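Local coordinates for titin (Homo sapiens, PDB 2A38), which forms the giant elastic filament of the muscle sarcomere, which its two N-terminal immunoglobulin domains probably help to fix in the Z-disc, at residues S175-N180 / R184-A189; F150-E155 / Y159-A164; P6-P11 / Y78-T83. One frame throughout, in Å; residues are numbered along the deposited sequence.

Contact 1: S175-N180 / R184-A189; sequences SVNATN and RATSTA
Arg184 lies across Thr179 and Asn177, one strand over, on the face of the sheet that also carries Ser175, Thr186 and Thr188. Its CB packs near the methyl CG2 of Thr179. The next carbon, CG, set opposite the backbone N (chi1 -176°), comes to 3.5 Å from that same methyl and also approaches the Asn177 amide oxygen. CD sits 3.2 Å from Asn177 OD1, and there the chain bends at chi3. The aliphatic stem meets the asparagine and the charged end passes on beyond it, its plane turned 84° from that of the amide. Asn177 in turn runs alongside Thr186, with ND2 3.0 Å from the methyl CG2, a tight fit.

The other face carries the smaller side chains of Val176, Ala178, Ala185 and Ser187. CG1 of Val176, lodged between its own backbone N and carbonyl carbon, presses on Ser187 CB at 3.3 Å, closer than ordinary van der Waals contact. Ser187 OG is bonded to the backbone N of Leu110, while Val176 and Ala178 pack on Val125 and Val127 of strand 119-130.

The two strands form the antiparallel F-G hairpin of an immunoglobulin I-set domain. Val176 with Ser187 and Ala178 with Ala185 are hydrogen-bonded pairs, with two backbone bonds each. Val176 N reaches Ser187 O at 2.8 Å, and Ala178 N meets Ala185 O at 2.9 Å in a nearly straight bond (174° at the hydrogen). Thr186 CA adds a CH contact to Val176 O at 3.3 Å. The backbone therefore carries the polar bonding between the strands, and the side chains of the Arg184 face add mainly contacts of alkyl groups and amide, so the register probably depends little on their polar ends.

Contact 2: F150-E155 / Y159-A164; sequences FQISQE and YSLLIA
Gln154 lies alongside Tyr159, its CG above one face of the ring, 4.1 Å from the centroid and displaced toward the rim. That position follows from a chain kept extended, with CG swung opposite the backbone N (chi1 165°), which brings the amide beside the phenol at 30° to the ring plane. NE2 stands 2.8 Å from Tyr159 OH, but the angle is too poor for a hydrogen bond; its partner is the carbonyl oxygen of Gly156. These strands make the D-E hairpin of the I-set domain, at the border of the sheet that also holds strands 102-106 and 119-130. Backbone bonds join Gln151 to Leu162 and Ser153 to Ser160, and a water joins Ser160 OG to Ser153 OG, weakly at the latter. An alanine in place of Tyr159 is likely to leave the Gln154 side chain without the surface it lies on and to open a gap beside Val135 and Phe137. Farther along the same face, Ile152 bends at chi2 (-65°) so that CD1 meets Leu161 CD1 at 3.5 Å. The Phe150 ring takes Ile163 CG1 over one face, and its CE2 lies 3.8 Å from Ile163 CD1.

Contact 3: P6-P11 / Y78-T83; sequences PTFTQP and YSLKAT
Leu80 meets Phe8 across the interior of the first immunoglobulin domain, and it is the first residue of 78-83 to reach the 6-11 segment. Its CG stands opposite the backbone N (chi1 177°), which carries the branch toward the phenylalanine. The methyl CD2 comes to 3.5 Å from Phe8 CE2, at the edge of the ring and near its plane rather than over a face. Beside it, Phe8 CZ touches the backbone oxygen of Leu80 at 3.6 Å, so the rim of the ring rests on both main chain and side chain. Phe8 leaves its own backbone away from the carbonyl carbon (chi1 -76°), and although its CB does not point at the other strand, the far end of the ring comes nearer. Other neighbours pack on the pair: Phe8 also touches Ile29 and Ala89, and Leu80 touches Val37 and Trp39.

The two strands belong to different sheets of the I-set beta-sandwich. Strand 4-8 is the A strand of one sheet and 76-84 the F strand of the other; no hydrogen bond joins them, and the axes of strands 6-8 and 78-83 approach no closer than 7.0 Å. Past Phe8 the chain turns a corner at Thr9, where Thr9 and Gln10 both face His28 in a classic beta bulge; His28 is a cadmium ligand with Glu26.

The next inward-facing residue, Ala82, points at Pro6. Its CB lies 3.8 Å from Pro6 CB, and its carbonyl oxygen is 3.6 Å from Pro6 CG. The small methyl probably allows this approach; Pro6 CA and Ala82 CA are 6.0 Å apart. At Thr83 the side chain turns away, and it is the backbone CA that approaches Pro6 CG, at 4.0 Å.

Overall arrangement
Contact 3 comes first along the chain and lies in the first immunoglobulin domain, whereas contact 2 and then contact 1 follow in the second. Contacts 1 and 2 have centres 15 Å apart and nearest atoms about 6 Å apart; they are hairpins in the two facing sheets of one sandwich, linked in sequence because strand 158-166 is followed by strand 172-180. Contact 3 instead spans the two sheets of its own domain. Its centre is 52 Å from that of contact 1 and 58 Å from that of contact 2, on the other side of the chain's centre. The separation is consistent with an extended tandem in which each domain has a core of its own.

Contact 1: S175-N180 / R184-A189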
ATOM      1  N   SER A 175     -21.035 -13.339  13.940  1.00 17.51           N
ATOM      2  CA  SER A 175     -20.674 -12.388  12.904  1.00 15.66           C
ATOM      3  C   SER A 175     -19.464 -11.546  13.283  1.00 16.06           C
ATOM      4  O   SER A 175     -19.088 -11.435  14.452  1.00 15.33           O
ATOM      5  CB  SER A 175     -21.847 -11.462  12.625  1.00 16.75           C
ATOM      6  OG  SER A 175     -22.261 -10.834  13.821  1.00 20.12           O
ATOM      7  N   VAL A 176     -18.841 -10.964  12.274  1.00 15.39           N
ATOM      8  CA  VAL A 176     -17.707 -10.101  12.503  1.00 16.40           C
ATOM      9  C   VAL A 176     -17.967  -8.864  11.677  1.00 16.67           C
ATOM     10  O   VAL A 176     -18.412  -8.942  10.532  1.00 16.42           O
ATOM     11  CB  VAL A 176     -16.378 -10.755  12.081  1.00 17.09           C
ATOM     12  CG1 VAL A 176     -16.523 -11.375  10.725  1.00 21.59           C
ATOM     13  CG2 VAL A 176     -15.271  -9.719  12.071  1.00 15.10           C
ATOM     14  N   ASN A 177     -17.718  -7.720  12.292  1.00 16.94           N
ATOM     15  CA  ASN A 177     -17.912  -6.433  11.660  1.00 17.41           C
ATOM     16  C   ASN A 177     -16.559  -5.743  11.530  1.00 16.06           C
ATOM     17  O   ASN A 177     -15.820  -5.640  12.513  1.00 14.43           O
ATOM     18  CB  ASN A 177     -18.831  -5.597  12.529  1.00 21.48           C
ATOM     19  CG  ASN A 177     -19.759  -4.771  11.726  1.00 27.97           C
ATOM     20  OD1 ASN A 177     -19.397  -3.701  11.244  1.00 32.24           O
ATOM     21  ND2 ASN A 177     -20.977  -5.266  11.548  1.00 32.19           N
ATOM     22  N   ALA A 178     -16.232  -5.279  10.329  1.00 13.50           N
ATOM     23  CA  ALA A 178     -14.959  -4.592  10.101  1.00 12.98           C
ATOM     24  C   ALA A 178     -15.226  -3.218   9.509  1.00 11.85           C
ATOM     25  O   ALA A 178     -15.938  -3.096   8.524  1.00 12.24           O
ATOM     26  CB  ALA A 178     -14.076  -5.415   9.165  1.00 11.60           C
ATOM     27  N   THR A 179     -14.650  -2.181  10.101  1.00 11.27           N
ATOM     28  CA  THR A 179     -14.873  -0.828   9.603  1.00 14.03           C
ATOM     29  C   THR A 179     -13.604   0.008   9.483  1.00 13.34           C
ATOM     30  O   THR A 179     -12.634  -0.206  10.199  1.00 12.90           O
ATOM     31  CB  THR A 179     -15.804  -0.010  10.549  1.00 17.77           C
ATOM     32  OG1 THR A 179     -15.119   0.236  11.785  1.00 18.78           O
ATOM     33  CG2 THR A 179     -17.101  -0.753  10.846  1.00 20.61           C
ATOM     34  N   ASN A 180     -13.616   0.956   8.557  1.00 13.01           N
ATOM     35  CA  ASN A 180     -12.521   1.906   8.438  1.00 13.73           C
ATOM     36  C   ASN A 180     -13.163   3.153   7.849  1.00 14.72           C
ATOM     37  O   ASN A 180     -14.373   3.160   7.608  1.00 14.30           O
ATOM     38  CB  ASN A 180     -11.319   1.366   7.633  1.00 11.39           C
ATOM     39  CG  ASN A 180     -11.575   1.253   6.156  1.00 11.29           C
ATOM     40  OD1 ASN A 180     -12.656   1.546   5.668  1.00 12.63           O
ATOM     41  ND2 ASN A 180     -10.555   0.818   5.428  1.00  9.34           N
ATOM     42  N   ARG A 184     -17.586  -0.305   5.528  1.00 14.73           N
ATOM     43  CA  ARG A 184     -17.882  -1.326   6.513  1.00 15.95           C
ATOM     44  C   ARG A 184     -18.237  -2.615   5.791  1.00 16.14           C
ATOM     45  O   ARG A 184     -18.921  -2.603   4.775  1.00 15.81           O
ATOM     46  CB  ARG A 184     -19.062  -0.913   7.392  1.00 18.07           C
ATOM     47  CG  ARG A 184     -19.361  -1.913   8.509  1.00 22.77           C
ATOM     48  CD  ARG A 184     -20.695  -1.612   9.157  1.00 24.56           C
ATOM     49  NE  ARG A 184     -21.771  -1.749   8.185  1.00 28.53           N
ATOM     50  CZ  ARG A 184     -22.972  -1.202   8.325  1.00 32.06           C
ATOM     51  NH1 ARG A 184     -23.244  -0.471   9.400  1.00 31.55           N
ATOM     52  NH2 ARG A 184     -23.906  -1.391   7.396  1.00 31.85           N
ATOM     53  N   ALA A 185     -17.753  -3.724   6.326  1.00 15.67           N
ATOM     54  CA  ALA A 185     -18.015  -5.036   5.770  1.00 16.32           C
ATOM     55  C   ALA A 185     -18.418  -5.937   6.934  1.00 16.76           C
ATOM     56  O   ALA A 185     -17.945  -5.750   8.057  1.00 14.15           O
ATOM     57  CB  ALA A 185     -16.759  -5.569   5.109  1.00 15.90           C
ATOM     58  N   THR A 186     -19.292  -6.905   6.678  1.00 17.46           N
ATOM     59  CA  THR A 186     -19.699  -7.827   7.727  1.00 18.39           C
ATOM     60  C   THR A 186     -19.699  -9.248   7.195  1.00 17.67           C
ATOM     61  O   THR A 186     -19.936  -9.481   6.016  1.00 18.57           O
ATOM     62  CB  THR A 186     -21.098  -7.491   8.295  1.00 21.44           C
ATOM     63  OG1 THR A 186     -22.099  -7.775   7.309  1.00 27.19           O
ATOM     64  CG2 THR A 186     -21.175  -6.022   8.682  1.00 21.05           C
ATOM     65  N   SER A 187     -19.407 -10.192   8.082  1.00 17.47           N
ATOM     66  CA  SER A 187     -19.355 -11.607   7.748  1.00 16.36           C
ATOM     67  C   SER A 187     -20.189 -12.332   8.800  1.00 17.30           C
ATOM     68  O   SER A 187     -20.059 -12.064   9.998  1.00 15.78           O
ATOM     69  CB  SER A 187     -17.902 -12.088   7.789  1.00 17.10           C
ATOM     70  OG  SER A 187     -17.775 -13.437   7.382  1.00 20.06           O
ATOM     71  N   THR A 188     -21.059 -13.233   8.359  1.00 18.46           N
ATOM     72  CA  THR A 188     -21.908 -13.967   9.288  1.00 20.83           C
ATOM     73  C   THR A 188     -21.854 -15.454   9.026  1.00 20.28           C
ATOM     74  O   THR A 188     -21.667 -15.885   7.890  1.00 20.69           O
ATOM     75  CB  THR A 188     -23.389 -13.544   9.177  1.00 23.35           C
ATOM     76  OG1 THR A 188     -23.480 -12.117   9.091  1.00 28.41           O
ATOM     77  CG2 THR A 188     -24.163 -14.015  10.406  1.00 22.33           C
ATOM     78  N   ALA A 189     -22.036 -16.225  10.090  1.00 20.53           N
ATOM     79  CA  ALA A 189     -22.035 -17.681  10.015  1.00 19.79           C
ATOM     80  C   ALA A 189     -22.897 -18.247  11.137  1.00 20.02           C
ATOM     81  O   ALA A 189     -23.116 -17.607  12.168  1.00 18.74           O
ATOM     82  CB  ALA A 189     -20.620 -18.218  10.133  1.00 18.89           C
TER

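Contact 2: F150-E155 / Y159-A164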
ATOM      1  N   PHE A 150     -14.500 -18.387  25.356  1.00 28.15           N
ATOM      2  CA  PHE A 150     -14.462 -17.685  24.071  1.00 26.56           C
ATOM      3  C   PHE A 150     -13.187 -16.860  24.004  1.00 25.72           C
ATOM      4  O   PHE A 150     -12.951 -15.997  24.846  1.00 24.99           O
ATOM      5  CB  PHE A 150     -15.676 -16.771  23.919  1.00 27.29           C
ATOM      6  CG  PHE A 150     -16.953 -17.511  23.698  1.00 29.13           C
ATOM      7  CD1 PHE A 150     -17.496 -18.304  24.708  1.00 30.00           C
ATOM      8  CD2 PHE A 150     -17.587 -17.464  22.464  1.00 28.85           C
ATOM      9  CE1 PHE A 150     -18.656 -19.044  24.491  1.00 31.41           C
ATOM     10  CE2 PHE A 150     -18.745 -18.196  22.230  1.00 31.24           C
ATOM     11  CZ  PHE A 150     -19.282 -18.991  23.246  1.00 32.29           C
ATOM     12  N   GLN A 151     -12.368 -17.117  22.996  1.00 23.69           N
ATOM     13  CA  GLN A 151     -11.116 -16.406  22.881  1.00 22.36           C
ATOM     14  C   GLN A 151     -10.856 -15.723  21.547  1.00 20.63           C
ATOM     15  O   GLN A 151     -10.729 -16.382  20.520  1.00 19.96           O
ATOM     16  CB  GLN A 151      -9.981 -17.369  23.180  1.00 24.89           C
ATOM     17  CG  GLN A 151      -8.611 -16.792  22.941  1.00 27.93           C
ATOM     18  CD  GLN A 151      -7.545 -17.813  23.184  1.00 28.99           C
ATOM     19  OE1 GLN A 151      -7.514 -18.447  24.236  1.00 31.33           O
ATOM     20  NE2 GLN A 151      -6.660 -17.987  22.214  1.00 31.47           N
ATOM     21  N   ILE A 152     -10.765 -14.399  21.577  1.00 19.17           N
ATOM     22  CA  ILE A 152     -10.483 -13.606  20.385  1.00 18.34           C
ATOM     23  C   ILE A 152      -8.966 -13.429  20.315  1.00 18.83           C
ATOM     24  O   ILE A 152      -8.330 -13.082  21.308  1.00 18.47           O
ATOM     25  CB  ILE A 152     -11.105 -12.187  20.477  1.00 19.79           C
ATOM     26  CG1 ILE A 152     -12.607 -12.267  20.763  1.00 20.38           C
ATOM     27  CG2 ILE A 152     -10.830 -11.423  19.193  1.00 16.72           C
ATOM     28  CD1 ILE A 152     -13.401 -12.904  19.668  1.00 24.20           C
ATOM     29  N   SER A 153      -8.374 -13.674  19.155  1.00 19.66           N
ATOM     30  CA  SER A 153      -6.936 -13.501  19.020  1.00 22.38           C
ATOM     31  C   SER A 153      -6.657 -12.910  17.658  1.00 23.19           C
ATOM     32  O   SER A 153      -7.425 -13.109  16.721  1.00 23.48           O
ATOM     33  CB  SER A 153      -6.210 -14.838  19.161  1.00 24.97           C
ATOM     34  OG  SER A 153      -6.609 -15.728  18.134  1.00 32.51           O
ATOM     35  N   GLN A 154      -5.561 -12.171  17.554  1.00 24.01           N
ATOM     36  CA  GLN A 154      -5.185 -11.537  16.300  1.00 25.00           C
ATOM     37  C   GLN A 154      -3.691 -11.674  16.011  1.00 27.22           C
ATOM     38  O   GLN A 154      -2.857 -11.633  16.919  1.00 27.83           O
ATOM     39  CB  GLN A 154      -5.563 -10.049  16.331  1.00 21.26           C
ATOM     40  CG  GLN A 154      -4.908  -9.229  15.238  1.00 19.18           C
ATOM     41  CD  GLN A 154      -5.229  -7.747  15.315  1.00 19.06           C
ATOM     42  OE1 GLN A 154      -5.563  -7.217  16.377  1.00 20.98           O
ATOM     43  NE2 GLN A 154      -5.108  -7.063  14.187  1.00 19.34           N
ATOM     44  N   GLU A 155      -3.371 -11.856  14.736  1.00 29.29           N
ATOM     45  CA  GLU A 155      -1.995 -11.955  14.268  1.00 32.42           C
ATOM     46  C   GLU A 155      -2.033 -11.363  12.883  1.00 31.32           C
ATOM     47  O   GLU A 155      -2.316 -12.055  11.911  1.00 31.54           O
ATOM     48  CB  GLU A 155      -1.520 -13.407  14.208  1.00 36.87           C
ATOM     49  CG  GLU A 155      -0.747 -13.857  15.448  1.00 44.92           C
ATOM     50  CD  GLU A 155       0.517 -13.031  15.696  1.00 50.10           C
ATOM     51  OE1 GLU A 155       1.397 -12.995  14.801  1.00 52.90           O
ATOM     52  OE2 GLU A 155       0.629 -12.420  16.784  1.00 50.26           O
ATOM     53  N   TYR A 159      -7.929 -12.836  12.330  1.00 18.60           N
ATOM     54  CA  TYR A 159      -8.609 -12.809  13.623  1.00 17.21           C
ATOM     55  C   TYR A 159      -9.294 -14.143  13.815  1.00 18.33           C
ATOM     56  O   TYR A 159      -9.856 -14.703  12.875  1.00 17.71           O
ATOM     57  CB  TYR A 159      -9.672 -11.708  13.686  1.00 17.44           C
ATOM     58  CG  TYR A 159      -9.136 -10.304  13.634  1.00 18.57           C
ATOM     59  CD1 TYR A 159      -8.680  -9.755  12.434  1.00 19.33           C
ATOM     60  CD2 TYR A 159      -9.101  -9.511  14.782  1.00 17.89           C
ATOM     61  CE1 TYR A 159      -8.204  -8.446  12.375  1.00 21.25           C
ATOM     62  CE2 TYR A 159      -8.631  -8.203  14.740  1.00 20.26           C
ATOM     63  CZ  TYR A 159      -8.185  -7.674  13.533  1.00 22.62           C
ATOM     64  OH  TYR A 159      -7.734  -6.367  13.483  1.00 24.95           O
ATOM     65  N   SER A 160      -9.248 -14.649  15.037  1.00 19.13           N
ATOM     66  CA  SER A 160      -9.857 -15.927  15.328  1.00 22.29           C
ATOM     67  C   SER A 160     -10.668 -15.883  16.604  1.00 21.33           C
ATOM     68  O   SER A 160     -10.359 -15.130  17.526  1.00 22.58           O
ATOM     69  CB  SER A 160      -8.778 -16.998  15.475  1.00 25.38           C
ATOM     70  OG  SER A 160      -7.892 -16.979  14.366  1.00 31.72           O
ATOM     71  N   LEU A 161     -11.720 -16.686  16.627  1.00 19.01           N
ATOM     72  CA  LEU A 161     -12.567 -16.831  17.791  1.00 19.44           C
ATOM     73  C   LEU A 161     -12.484 -18.319  18.091  1.00 19.27           C
ATOM     74  O   LEU A 161     -12.961 -19.149  17.320  1.00 19.25           O
ATOM     75  CB  LEU A 161     -14.018 -16.449  17.501  1.00 19.14           C
ATOM     76  CG  LEU A 161     -14.953 -16.874  18.641  1.00 20.94           C
ATOM     77  CD1 LEU A 161     -14.474 -16.271  19.949  1.00 20.65           C
ATOM     78  CD2 LEU A 161     -16.376 -16.439  18.349  1.00 20.96           C
ATOM     79  N   LEU A 162     -11.843 -18.650  19.201  1.00 19.04           N
ATOM     80  CA  LEU A 162     -11.697 -20.033  19.597  1.00 18.58           C
ATOM     81  C   LEU A 162     -12.640 -20.365  20.739  1.00 18.30           C
ATOM     82  O   LEU A 162     -12.672 -19.667  21.754  1.00 17.28           O
ATOM     83  CB  LEU A 162     -10.259 -20.311  20.032  1.00 19.21           C
ATOM     84  CG  LEU A 162     -10.038 -21.676  20.690  1.00 21.09           C
ATOM     85  CD1 LEU A 162     -10.214 -22.782  19.651  1.00 21.41           C
ATOM     86  CD2 LEU A 162      -8.661 -21.729  21.305  1.00 21.17           C
ATOM     87  N   ILE A 163     -13.429 -21.418  20.548  1.00 17.12           N
ATOM     88  CA  ILE A 163     -14.344 -21.898  21.573  1.00 17.84           C
ATOM     89  C   ILE A 163     -13.708 -23.238  21.922  1.00 17.68           C
ATOM     90  O   ILE A 163     -13.779 -24.195  21.150  1.00 17.11           O
ATOM     91  CB  ILE A 163     -15.769 -22.077  21.011  1.00 16.78           C
ATOM     92  CG1 ILE A 163     -16.231 -20.763  20.373  1.00 17.06           C
ATOM     93  CG2 ILE A 163     -16.732 -22.450  22.120  1.00 17.08           C
ATOM     94  CD1 ILE A 163     -17.580 -20.849  19.713  1.00 15.71           C
ATOM     95  N   ALA A 164     -13.040 -23.272  23.069  1.00 17.56           N
ATOM     96  CA  ALA A 164     -12.325 -24.451  23.532  1.00 19.33           C
ATOM     97  C   ALA A 164     -13.198 -25.688  23.725  1.00 19.80           C
ATOM     98  O   ALA A 164     -12.790 -26.807  23.387  1.00 21.29           O
ATOM     99  CB  ALA A 164     -11.588 -24.120  24.825  1.00 19.27           C
TER
HETATM  100  O   HOH W   1      -5.095 -15.525  15.089  1.00 38.85           O

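Contact 3: P6-P11 / Y78-T83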
ATOM      1  N   PRO A   6      23.362  21.687 -23.419  1.00 18.95           N
ATOM      2  CA  PRO A   6      22.247  20.799 -23.091  1.00 18.37           C
ATOM      3  C   PRO A   6      20.888  21.450 -23.285  1.00 18.55           C
ATOM      4  O   PRO A   6      20.707  22.630 -23.002  1.00 18.32           O
ATOM      5  CB  PRO A   6      22.512  20.440 -21.634  1.00 18.99           C
ATOM      6  CG  PRO A   6      24.008  20.583 -21.515  1.00 18.36           C
ATOM      7  CD  PRO A   6      24.244  21.861 -22.254  1.00 17.94           C
ATOM      8  N   THR A   7      19.925  20.661 -23.740  1.00 19.01           N
ATOM      9  CA  THR A   7      18.578  21.158 -23.982  1.00 21.31           C
ATOM     10  C   THR A   7      17.590  20.030 -23.707  1.00 20.85           C
ATOM     11  O   THR A   7      17.895  18.857 -23.951  1.00 19.46           O
ATOM     12  CB  THR A   7      18.408  21.589 -25.466  1.00 23.64           C
ATOM     13  OG1 THR A   7      17.166  22.282 -25.635  1.00 27.35           O
ATOM     14  CG2 THR A   7      18.385  20.367 -26.372  1.00 25.25           C
ATOM     15  N   PHE A   8      16.418  20.380 -23.188  1.00 18.75           N
ATOM     16  CA  PHE A   8      15.405  19.372 -22.944  1.00 17.89           C
ATOM     17  C   PHE A   8      14.428  19.388 -24.100  1.00 18.50           C
ATOM     18  O   PHE A   8      13.691  20.350 -24.281  1.00 19.26           O
ATOM     19  CB  PHE A   8      14.659  19.640 -21.644  1.00 15.40           C
ATOM     20  CG  PHE A   8      15.441  19.286 -20.436  1.00 16.05           C
ATOM     21  CD1 PHE A   8      16.383  20.167 -19.920  1.00 14.99           C
ATOM     22  CD2 PHE A   8      15.284  18.044 -19.839  1.00 14.30           C
ATOM     23  CE1 PHE A   8      17.162  19.813 -18.824  1.00 15.31           C
ATOM     24  CE2 PHE A   8      16.061  17.685 -18.746  1.00 15.68           C
ATOM     25  CZ  PHE A   8      17.002  18.572 -18.239  1.00 13.79           C
ATOM     26  N   THR A   9      14.433  18.337 -24.904  1.00 19.17           N
ATOM     27  CA  THR A   9      13.500  18.299 -26.012  1.00 20.83           C
ATOM     28  C   THR A   9      12.133  17.882 -25.473  1.00 20.08           C
ATOM     29  O   THR A   9      11.111  18.074 -26.124  1.00 21.80           O
ATOM     30  CB  THR A   9      13.992  17.348 -27.117  1.00 20.69           C
ATOM     31  OG1 THR A   9      14.186  16.038 -26.576  1.00 24.37           O
ATOM     32  CG2 THR A   9      15.306  17.864 -27.689  1.00 20.71           C
ATOM     33  N   GLN A  10      12.137  17.318 -24.269  1.00 20.71           N
ATOM     34  CA  GLN A  10      10.920  16.901 -23.560  1.00 20.60           C
ATOM     35  C   GLN A  10      11.215  17.153 -22.090  1.00 20.95           C
ATOM     36  O   GLN A  10      12.074  16.497 -21.500  1.00 21.00           O
ATOM     37  CB  GLN A  10      10.620  15.418 -23.761  1.00 22.49           C
ATOM     38  CG  GLN A  10       9.941  15.076 -25.070  1.00 25.44           C
ATOM     39  CD  GLN A  10       8.667  15.875 -25.308  1.00 28.62           C
ATOM     40  OE1 GLN A  10       7.829  16.037 -24.406  1.00 28.57           O
ATOM     41  NE2 GLN A  10       8.506  16.372 -26.535  1.00 28.41           N
ATOM     42  N   PRO A  11      10.515  18.120 -21.476  1.00 21.29           N
ATOM     43  CA  PRO A  11      10.762  18.416 -20.062  1.00 20.84           C
ATOM     44  C   PRO A  11      10.074  17.455 -19.113  1.00 21.37           C
ATOM     45  O   PRO A  11       9.270  16.618 -19.529  1.00 19.98           O
ATOM     46  CB  PRO A  11      10.234  19.842 -19.920  1.00 19.51           C
ATOM     47  CG  PRO A  11       9.030  19.814 -20.829  1.00 21.32           C
ATOM     48  CD  PRO A  11       9.528  19.053 -22.055  1.00 18.84           C
ATOM     49  N   TYR A  78      11.422  17.417  -7.783  1.00 27.80           N
ATOM     50  CA  TYR A  78      12.474  16.598  -8.355  1.00 25.43           C
ATOM     51  C   TYR A  78      12.994  17.363  -9.558  1.00 23.67           C
ATOM     52  O   TYR A  78      12.211  17.909 -10.335  1.00 22.79           O
ATOM     53  CB  TYR A  78      11.931  15.253  -8.822  1.00 26.00           C
ATOM     54  CG  TYR A  78      11.626  14.302  -7.699  1.00 28.45           C
ATOM     55  CD1 TYR A  78      10.557  14.535  -6.821  1.00 28.82           C
ATOM     56  CD2 TYR A  78      12.415  13.167  -7.500  1.00 29.00           C
ATOM     57  CE1 TYR A  78      10.289  13.659  -5.773  1.00 29.33           C
ATOM     58  CE2 TYR A  78      12.159  12.289  -6.465  1.00 29.94           C
ATOM     59  CZ  TYR A  78      11.100  12.538  -5.606  1.00 29.87           C
ATOM     60  OH  TYR A  78      10.872  11.658  -4.586  1.00 32.15           O
ATOM     61  N   SER A  79      14.308  17.418  -9.708  1.00 20.08           N
ATOM     62  CA  SER A  79      14.882  18.117 -10.837  1.00 19.28           C
ATOM     63  C   SER A  79      15.968  17.295 -11.485  1.00 16.77           C
ATOM     64  O   SER A  79      16.577  16.439 -10.866  1.00 17.66           O
ATOM     65  CB  SER A  79      15.431  19.474 -10.407  1.00 21.41           C
ATOM     66  OG  SER A  79      16.482  19.313  -9.481  1.00 28.39           O
ATOM     67  N   LEU A  80      16.199  17.576 -12.754  1.00 16.78           N
ATOM     68  CA  LEU A  80      17.195  16.887 -13.552  1.00 15.51           C
ATOM     69  C   LEU A  80      18.178  17.916 -14.114  1.00 15.43           C
ATOM     70  O   LEU A  80      17.757  18.880 -14.745  1.00 17.62           O
ATOM     71  CB  LEU A  80      16.475  16.166 -14.690  1.00 14.74           C
ATOM     72  CG  LEU A  80      17.256  15.391 -15.747  1.00 15.68           C
ATOM     73  CD1 LEU A  80      18.038  14.285 -15.087  1.00 15.75           C
ATOM     74  CD2 LEU A  80      16.275  14.813 -16.760  1.00 15.30           C
ATOM     75  N   LYS A  81      19.468  17.741 -13.844  1.00 16.78           N
ATOM     76  CA  LYS A  81      20.501  18.639 -14.367  1.00 18.69           C
ATOM     77  C   LYS A  81      21.290  17.929 -15.461  1.00 17.96           C
ATOM     78  O   LYS A  81      21.678  16.781 -15.297  1.00 16.96           O
ATOM     79  CB  LYS A  81      21.510  19.048 -13.296  1.00 20.63           C
ATOM     80  CG  LYS A  81      21.020  20.071 -12.298  1.00 28.79           C
ATOM     81  CD  LYS A  81      22.198  20.601 -11.462  1.00 32.24           C
ATOM     82  CE  LYS A  81      21.706  21.506 -10.330  1.00 36.27           C
ATOM     83  NZ  LYS A  81      22.826  22.115  -9.545  1.00 39.42           N
ATOM     84  N   ALA A  82      21.540  18.628 -16.563  1.00 17.76           N
ATOM     85  CA  ALA A  82      22.309  18.086 -17.685  1.00 17.87           C
ATOM     86  C   ALA A  82      23.505  19.012 -17.922  1.00 16.40           C
ATOM     87  O   ALA A  82      23.344  20.232 -17.962  1.00 15.79           O
ATOM     88  CB  ALA A  82      21.434  18.018 -18.935  1.00 17.84           C
ATOM     89  N   THR A  83      24.694  18.444 -18.094  1.00 15.49           N
ATOM     90  CA  THR A  83      25.876  19.273 -18.285  1.00 17.19           C
ATOM     91  C   THR A  83      26.907  18.774 -19.287  1.00 17.14           C
ATOM     92  O   THR A  83      27.165  17.581 -19.377  1.00 16.67           O
ATOM     93  CB  THR A  83      26.628  19.450 -16.954  1.00 19.45           C
ATOM     94  OG1 THR A  83      25.711  19.867 -15.940  1.00 25.48           O
ATOM     95  CG2 THR A  83      27.721  20.497 -17.086  1.00 20.36           C
TER